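Local coordinates for uncharacterized protein (Bacteroides eggerthii, PDB 4FTD), which is of unknown function but combines an immunoglobulin-like domain with a six-bladed beta-propeller and may take part in carbohydrate metabolism, at residues A[228-233]-A[274-279]. Sequence-based numbering, arbitrary orientation.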
loop_
_atom_site.group_PDB
_atom_site.type_symbol
_atom_site.label_atom_id
_atom_site.label_comp_id
_atom_site.label_asym_id
_atom_site.label_seq_id
_atom_site.Cartn_x
_atom_site.Cartn_y
_atom_site.Cartn_z
ATOM N N GLU A 228 8.618 -26.078 13.623
ATOM C CA GLU A 228 8.919 -25.995 15.048
ATOM C C GLU A 228 7.688 -25.479 15.772
ATOM O O GLU A 228 7.114 -24.483 15.360
ATOM C CB GLU A 228 10.084 -25.040 15.292
ATOM C CG GLU A 228 11.366 -25.469 14.605
ATOM C CD GLU A 228 12.489 -24.440 14.729
ATOM O OE1 GLU A 228 12.853 -24.149 15.895
ATOM O OE2 GLU A 228 13.005 -23.940 13.674
ATOM N N VAL A 229 7.271 -26.163 16.833
ATOM C CA VAL A 229 6.211 -25.641 17.681
ATOM C C VAL A 229 6.900 -24.588 18.559
ATOM O O VAL A 229 7.823 -24.921 19.286
ATOM C CB VAL A 229 5.576 -26.710 18.569
ATOM C CG1 VAL A 229 4.321 -26.127 19.188
ATOM C CG2 VAL A 229 5.332 -28.005 17.773
ATOM N N ILE A 230 6.459 -23.341 18.459
ATOM C CA ILE A 230 6.984 -22.241 19.290
ATOM C C ILE A 230 6.017 -21.793 20.385
ATOM O O ILE A 230 6.418 -21.076 21.278
ATOM C CB ILE A 230 7.525 -21.037 18.442
ATOM C CG1 ILE A 230 6.441 -20.332 17.630
ATOM C CG2 ILE A 230 8.652 -21.533 17.549
ATOM C CD1 ILE A 230 6.878 -19.001 17.013
ATOM N N ALA A 231 4.761 -22.232 20.336
ATOM C CA ALA A 231 3.804 -21.979 21.426
ATOM C C ALA A 231 2.762 -23.039 21.440
ATOM O O ALA A 231 2.365 -23.572 20.378
ATOM C CB ALA A 231 3.130 -20.626 21.272
ATOM N N ASN A 232 2.308 -23.339 22.640
ATOM C CA ASN A 232 1.209 -24.241 22.911
ATOM C C ASN A 232 0.468 -23.658 24.127
ATOM O O ASN A 232 0.702 -24.030 25.258
ATOM C CB ASN A 232 1.725 -25.688 23.066
ATOM C CG ASN A 232 0.605 -26.701 23.072
ATOM O OD1 ASN A 232 -0.529 -26.345 23.268
ATOM N ND2 ASN A 232 0.935 -27.954 22.917
ATOM N N ILE A 233 -0.392 -22.690 23.837
ATOM C CA ILE A 233 -1.008 -21.816 24.821
ATOM C C ILE A 233 -2.255 -22.481 25.350
ATOM O O ILE A 233 -3.131 -22.944 24.585
ATOM C CB ILE A 233 -1.323 -20.436 24.200
ATOM C CG1 ILE A 233 -0.022 -19.751 23.746
ATOM C CG2 ILE A 233 -2.157 -19.582 25.145
ATOM C CD1 ILE A 233 -0.239 -18.599 22.785
ATOM N N VAL A 274 0.286 -11.527 22.423
ATOM C CA VAL A 274 1.298 -12.586 22.664
ATOM C C VAL A 274 2.693 -12.075 22.291
ATOM O O VAL A 274 2.948 -11.823 21.133
ATOM C CB VAL A 274 0.952 -13.820 21.849
ATOM C CG1 VAL A 274 1.968 -14.949 22.084
ATOM C CG2 VAL A 274 -0.457 -14.313 22.215
ATOM N N PRO A 275 3.593 -11.880 23.275
ATOM C CA PRO A 275 4.914 -11.347 22.882
ATOM C C PRO A 275 5.818 -12.393 22.250
ATOM O O PRO A 275 5.772 -13.560 22.635
ATOM C CB PRO A 275 5.543 -10.876 24.207
ATOM C CG PRO A 275 4.414 -10.893 25.196
ATOM C CD PRO A 275 3.471 -11.981 24.737
ATOM N N ILE A 276 6.630 -11.946 21.298
ATOM C CA ILE A 276 7.575 -12.802 20.601
ATOM C C ILE A 276 8.899 -12.041 20.525
ATOM O O ILE A 276 8.899 -10.839 20.332
ATOM C CB ILE A 276 7.020 -13.276 19.224
ATOM C CG1 ILE A 276 7.990 -14.259 18.555
ATOM C CG2 ILE A 276 6.812 -12.141 18.285
ATOM C CD1 ILE A 276 7.329 -15.205 17.567
ATOM N N SER A 277 10.001 -12.750 20.739
ATOM C CA SER A 277 11.346 -12.211 20.626
ATOM C C SER A 277 12.264 -13.218 19.961
ATOM O O SER A 277 12.053 -14.432 20.023
ATOM C CB SER A 277 11.940 -11.848 22.003
ATOM O OG SER A 277 11.924 -12.993 22.828
ATOM N N GLY A 278 13.293 -12.689 19.316
ATOM C CA GLY A 278 14.272 -13.495 18.608
ATOM C C GLY A 278 13.626 -14.420 17.598
ATOM O O GLY A 278 14.100 -15.511 17.406
ATOM N N HIS A 279 12.522 -14.003 16.977
ATOM C CA HIS A 279 11.809 -14.743 15.947
ATOM C C HIS A 279 11.011 -15.963 16.426
ATOM O O HIS A 279 10.034 -16.274 15.799
ATOM C CB HIS A 279 12.704 -15.225 14.790
ATOM C CG HIS A 279 13.543 -14.162 14.167
ATOM N ND1 HIS A 279 14.801 -13.858 14.642
ATOM C CD2 HIS A 279 13.341 -13.367 13.099
ATOM C CE1 HIS A 279 15.325 -12.911 13.891
ATOM N NE2 HIS A 279 14.461 -12.584 12.953
#
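Ile230 and Ile276 touch methyl to methyl, CD1 of Ile230 lying 3.9 Å from CD1 of Ile276, in a contact that illustrates how neighbouring sheets can be joined largely by apolar side chains. The two side chains run nearly perpendicular to each other and meet through their CD1 methyls. With chi1 at 65°, CG1 of Ile230 is flanked by both backbone arms, and the extended second torsion carries CD1 out toward strand 270-277. The same methyl also comes to 4.3 Å from the carbonyl O of His279, just past the end of that strand; this oxygen is hydrogen-bonded to the hydroxyl of Tyr203. Ile230 and Ala231 together face Ile217 in a classic beta bulge, and both point their CB toward the segment 274-279, where alternation along a regular strand would turn one of them away. The setting is a junction between consecutive blades of the six-bladed propeller: strand 228-233 is the last of one four-stranded antiparallel sheet, and strand 270-277 is the third of the next. Val282, from the fourth strand of this second blade, touches Ile230, Ala231 and Val274, adding a further apolar side chain at the seam; Ala231 itself is too short to reach the segment 274-279. Farther along, buried Ile233 makes the second junction, its CD1 4.3 Å from CG1 of Val274. Val274 also touches Phe263 of strand 259-264, while Ile233 leans on Ile238 in the linking loop.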